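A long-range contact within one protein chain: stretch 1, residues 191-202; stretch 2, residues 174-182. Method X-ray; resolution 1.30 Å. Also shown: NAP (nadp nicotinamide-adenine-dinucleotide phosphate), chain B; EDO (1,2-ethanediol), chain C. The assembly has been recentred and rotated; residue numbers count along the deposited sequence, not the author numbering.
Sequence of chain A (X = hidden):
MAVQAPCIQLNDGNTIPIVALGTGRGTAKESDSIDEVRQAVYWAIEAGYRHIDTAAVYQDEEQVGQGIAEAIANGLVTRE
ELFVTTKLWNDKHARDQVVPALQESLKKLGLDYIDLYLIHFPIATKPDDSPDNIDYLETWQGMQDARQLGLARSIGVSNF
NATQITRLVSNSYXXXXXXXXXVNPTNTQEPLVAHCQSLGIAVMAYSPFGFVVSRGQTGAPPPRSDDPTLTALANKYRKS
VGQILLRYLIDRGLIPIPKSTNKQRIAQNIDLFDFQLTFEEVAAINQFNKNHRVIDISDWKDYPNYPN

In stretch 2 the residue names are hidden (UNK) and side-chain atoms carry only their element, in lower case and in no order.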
# COMPACT_ATOMS: atom_id res chain seq x y z
N PRO A 191 3.36 -7.23 16.24
CA PRO A 191 3.89 -8.58 16.04
C PRO A 191 3.96 -8.99 14.57
O PRO A 191 4.94 -9.61 14.18
CB PRO A 191 2.93 -9.46 16.85
CG PRO A 191 2.42 -8.52 17.93
CD PRO A 191 2.29 -7.21 17.24
N LEU A 192 2.97 -8.64 13.76
CA LEU A 192 3.00 -9.06 12.36
C LEU A 192 4.11 -8.35 11.61
O LEU A 192 4.79 -8.96 10.80
CB LEU A 192 1.65 -8.82 11.68
CG LEU A 192 1.57 -9.25 10.20
CD1 LEU A 192 2.00 -10.69 10.00
CD2 LEU A 192 0.17 -9.04 9.64
N VAL A 193 4.29 -7.06 11.87
CA VAL A 193 5.40 -6.34 11.25
C VAL A 193 6.74 -6.98 11.62
O VAL A 193 7.59 -7.24 10.76
CB VAL A 193 5.38 -4.85 11.61
CG1 VAL A 193 6.67 -4.19 11.24
CG2 VAL A 193 4.22 -4.18 10.94
N ALA A 194 6.93 -7.26 12.90
CA ALA A 194 8.17 -7.90 13.34
C ALA A 194 8.37 -9.25 12.67
O ALA A 194 9.47 -9.60 12.25
CB ALA A 194 8.18 -8.04 14.86
N HIS A 195 7.30 -10.04 12.56
CA HIS A 195 7.38 -11.35 11.92
C HIS A 195 7.84 -11.20 10.47
O HIS A 195 8.76 -11.88 10.01
CB HIS A 195 6.00 -11.98 12.02
CG HIS A 195 5.90 -13.36 11.46
ND1 HIS A 195 6.55 -14.45 12.00
CD2 HIS A 195 5.18 -13.84 10.42
CE1 HIS A 195 6.24 -15.53 11.32
NE2 HIS A 195 5.40 -15.18 10.35
N CYS A 196 7.18 -10.32 9.73
CA CYS A 196 7.55 -10.14 8.33
C CYS A 196 8.99 -9.68 8.20
O CYS A 196 9.75 -10.22 7.40
CB CYS A 196 6.60 -9.16 7.65
SG CYS A 196 4.91 -9.82 7.44
N GLN A 197 9.37 -8.68 8.98
CA GLN A 197 10.72 -8.15 8.88
C GLN A 197 11.75 -9.21 9.23
O GLN A 197 12.81 -9.28 8.57
CB GLN A 197 10.85 -6.91 9.75
CG GLN A 197 10.06 -5.74 9.17
CD GLN A 197 10.11 -4.49 10.03
OE1 GLN A 197 10.40 -4.56 11.23
NE2 GLN A 197 9.79 -3.35 9.42
N SER A 198 11.46 -10.05 10.21
CA SER A 198 12.39 -11.11 10.57
C SER A 198 12.63 -12.08 9.41
O SER A 198 13.69 -12.74 9.36
CB SER A 198 11.92 -11.90 11.79
OG SER A 198 10.86 -12.80 11.47
N LEU A 199 11.66 -12.21 8.51
CA LEU A 199 11.75 -13.11 7.36
C LEU A 199 12.26 -12.40 6.08
O LEU A 199 12.22 -12.98 5.00
CB LEU A 199 10.37 -13.70 7.10
CG LEU A 199 9.91 -14.70 8.16
CD1 LEU A 199 8.43 -14.99 8.03
CD2 LEU A 199 10.69 -15.98 8.02
N GLY A 200 12.68 -11.15 6.21
CA GLY A 200 13.12 -10.36 5.07
C GLY A 200 12.02 -9.91 4.13
O GLY A 200 12.27 -9.63 2.96
N ILE A 201 10.81 -9.82 4.67
CA ILE A 201 9.65 -9.36 3.92
C ILE A 201 9.34 -7.94 4.40
O ILE A 201 9.00 -7.74 5.57
CB ILE A 201 8.47 -10.30 4.16
CG1 ILE A 201 8.79 -11.73 3.69
CG2 ILE A 201 7.20 -9.77 3.47
CD1 ILE A 201 7.75 -12.75 4.12
N ALA A 202 9.48 -6.97 3.51
CA ALA A 202 9.20 -5.59 3.85
C ALA A 202 7.69 -5.37 3.96
O ALA A 202 6.89 -6.13 3.40
CB ALA A 202 9.81 -4.63 2.84
N UNK A 174 9.89 -18.80 -3.95
CA UNK A 174 10.24 -17.42 -3.69
C UNK A 174 9.27 -16.76 -2.73
O UNK A 174 8.07 -16.79 -2.98
c UNK A 174 11.02 -14.51 -5.97
c UNK A 174 10.56 -15.22 -4.72
c UNK A 174 9.03 -16.80 -5.68
c UNK A 174 10.28 -16.69 -4.97
N UNK A 175 9.77 -16.18 -1.65
CA UNK A 175 8.86 -15.54 -0.70
C UNK A 175 8.52 -14.13 -1.21
O UNK A 175 9.18 -13.58 -2.09
c UNK A 175 10.47 -14.51 0.95
c UNK A 175 11.18 -14.68 2.29
c UNK A 175 9.42 -15.51 0.73
n UNK A 175 12.94 -17.70 3.42
c UNK A 175 12.41 -16.49 3.47
n UNK A 175 11.81 -16.00 2.39
n UNK A 175 12.48 -15.79 4.59
N UNK A 176 7.40 -13.62 -0.72
CA UNK A 176 6.99 -12.29 -1.13
C UNK A 176 8.05 -11.26 -0.78
O UNK A 176 8.73 -11.39 0.25
c UNK A 176 5.69 -12.07 -0.35
c UNK A 176 5.67 -13.08 0.68
c UNK A 176 6.46 -14.22 0.24
N UNK A 177 8.21 -10.24 -1.62
CA UNK A 177 9.08 -9.11 -1.26
C UNK A 177 8.44 -8.21 -0.21
O UNK A 177 9.15 -7.58 0.56
c UNK A 177 9.46 -8.22 -2.47
c UNK A 177 8.22 -7.64 -3.17
c UNK A 177 10.33 -8.97 -3.46
N UNK A 178 7.11 -8.22 -0.18
CA UNK A 178 6.30 -7.28 0.59
C UNK A 178 5.03 -7.95 1.06
O UNK A 178 4.47 -8.77 0.36
c UNK A 178 7.18 -4.04 -1.27
c UNK A 178 7.13 -5.07 -0.21
c UNK A 178 4.61 -5.36 0.15
c UNK A 178 5.95 -6.05 -0.29
N UNK A 179 4.59 -7.55 2.26
CA UNK A 179 3.24 -7.76 2.75
C UNK A 179 2.66 -6.37 2.99
O UNK A 179 3.20 -5.62 3.82
c UNK A 179 3.22 -8.64 4.01
o UNK A 179 0.85 -8.98 3.69
n UNK A 179 1.69 -9.51 5.70
c UNK A 179 1.80 -9.03 4.46
N UNK A 180 1.60 -6.03 2.25
CA UNK A 180 0.96 -4.73 2.41
C UNK A 180 -0.23 -4.87 3.36
O UNK A 180 -1.19 -5.60 3.07
c UNK A 180 0.53 -4.17 1.05
c UNK A 180 -0.64 -2.16 -0.14
o UNK A 180 -1.78 -1.69 -0.24
n UNK A 180 0.26 -2.07 -1.10
c UNK A 180 -0.24 -2.86 1.15
N UNK A 181 -0.13 -4.20 4.50
CA UNK A 181 -1.11 -4.37 5.58
C UNK A 181 -1.42 -3.00 6.20
O UNK A 181 -0.70 -2.01 5.97
c UNK A 181 1.24 -5.70 8.43
c UNK A 181 -0.59 -5.36 6.67
c UNK A 181 0.75 -4.90 7.21
c UNK A 181 -0.51 -6.75 6.07
N UNK A 182 -2.50 -2.95 6.97
CA UNK A 182 -2.90 -1.70 7.62
C UNK A 182 -2.02 -1.38 8.80
O UNK A 182 -1.95 -2.17 9.73
o UNK A 182 -7.11 -1.24 8.59
c UNK A 182 -6.26 -0.50 9.11
o UNK A 182 -6.56 0.32 9.99
c UNK A 182 -4.35 -1.81 8.09
c UNK A 182 -4.83 -0.51 8.64
PA NAP B . -5.15 7.41 3.96
O1A NAP B . -3.98 7.71 3.12
O2A NAP B . -5.08 6.64 5.18
O5B NAP B . -6.04 8.66 4.25
C5B NAP B . -6.42 9.53 3.22
C4B NAP B . -7.19 10.75 3.70
O4B NAP B . -6.30 11.64 4.41
C3B NAP B . -7.87 11.56 2.66
O3B NAP B . -9.09 11.99 3.21
C2B NAP B . -6.94 12.65 2.44
O2B NAP B . -7.54 13.82 1.92
C1B NAP B . -6.36 12.90 3.80
N9A NAP B . -5.02 13.44 3.85
C8A NAP B . -3.99 13.06 3.06
N7A NAP B . -2.87 13.64 3.43
C5A NAP B . -3.15 14.45 4.50
C6A NAP B . -2.38 15.29 5.30
N6A NAP B . -1.01 15.53 5.11
N1A NAP B . -3.02 15.94 6.29
C2A NAP B . -4.32 15.75 6.50
N3A NAP B . -5.10 14.94 5.76
C4A NAP B . -4.50 14.27 4.76
O3 NAP B . -6.20 6.67 2.96
PN NAP B . -6.54 5.21 2.44
O1N NAP B . -7.03 5.41 1.05
O2N NAP B . -7.43 4.56 3.44
O5D NAP B . -5.18 4.38 2.44
C5D NAP B . -4.11 4.77 1.64
C4D NAP B . -3.82 3.87 0.43
O4D NAP B . -3.45 2.57 0.84
C3D NAP B . -4.99 3.63 -0.47
O3D NAP B . -5.34 4.76 -1.23
C2D NAP B . -4.55 2.47 -1.22
O2D NAP B . -3.58 2.84 -2.17
C1D NAP B . -3.94 1.63 -0.12
N1N NAP B . -4.80 0.66 0.57
C2N NAP B . -4.65 -0.66 0.35
C3N NAP B . -5.44 -1.56 1.01
C7N NAP B . -5.18 -3.00 0.74
O7N NAP B . -4.08 -3.41 0.30
N7N NAP B . -6.14 -3.86 1.13
C4N NAP B . -6.46 -1.14 1.88
C5N NAP B . -6.61 0.23 2.12
C6N NAP B . -5.75 1.09 1.45
P2B NAP B . -7.03 14.53 0.57
O1X NAP B . -8.03 15.68 0.38
O2X NAP B . -5.68 15.05 0.82
O3X NAP B . -7.10 13.50 -0.53
C1 EDO C . 12.77 -18.38 -0.44
O1 EDO C . 11.80 -18.20 0.61
C2 EDO C . 13.50 -17.06 -0.72
O2 EDO C . 12.60 -16.18 -1.43
O HOH W 1 11.94 -7.88 0.68

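Position 174 carries four side-chain carbons, forked at the first, with one arm two carbons long, and none comes near stretch 1. This is isoleucine, Ile174; stretch 1 sets no demand on it.

At position 175, three carbons lead to a nitrogen and then to a carbon bearing two more nitrogens, one of which lies 2.9 Å from O of Leu199: arginine. Arg175 donates from NH1 to that O, taking up a carbonyl just past the end of the helix. Its NE and NH2 both donate to O1 of the ethanediol, so one planar guanidinium serves two acceptors at its edge.

Position 176 has three carbons closing a ring onto the backbone nitrogen, one of them 4.0 Å from CD1 of Ile201, hence proline. The ring of Pro176 offers that side chain an apolar surface through CG, without an N-H.

Position 177 has one carbon carrying two others, none within 6 Å of stretch 1: valine. The CA-to-CB bond of Val177 points away, and the contact falls to its backbone, whose O accepts from N of Ala202 at 3.0 Å. A water also donates to this O and to that of Gly200, bridging the two carbonyls.

At position 178 four carbons fork at the first, again with a two-carbon arm, whose inner carbon lies 4.1 Å from CB of Ala202: isoleucine. That carbon, CG1 of Ile178, meets the small alanine on their shared face of the sheet.

Position 179 shows two carbons, the second carrying one oxygen and one nitrogen, the nitrogen 3.7 Å from SG of Cys196: asparagine. Asn179 ND2 makes a weak hydrogen bond to that sulfur, while its backbone N donates to O of Ala202 (2.9 Å). An amide suits this buried place because its polar atoms are also satisfied elsewhere in the structure.

Position 180 has three carbons, the last with one oxygen and one nitrogen, none touching stretch 1: glutamine. The CA-to-CB bond of Gln180 points away; its polar OE1 lies 2.9 Å from O7N of NADP.

Position 181 again has four carbons forked at the first; the longer arm ends 3.7 Å from CD2 of Leu192 and 4.2 Å from CG2 of Val193: isoleucine. The apolar arm of Ile181 suits these apolar neighbours.

Position 182 has three carbons, the third bearing two oxygens, beyond reach of stretch 1: glutamate. The buried carboxylate of Glu182 has other hydrogen-bonding partners.

The contact thus joins two modes. Ala202 pairs with Ile178 in a parallel bridge, held by backbone hydrogen bonds to Val177 and Asn179, while the nearly antiparallel helix lays Leu192, Val193 and Cys196 over Asn179 and Ile181. Between them Ile201 packs along 175-179, and Arg175 fastens the turn after the helix.

Stretch 2, residues 174-182: IRPVINQIE
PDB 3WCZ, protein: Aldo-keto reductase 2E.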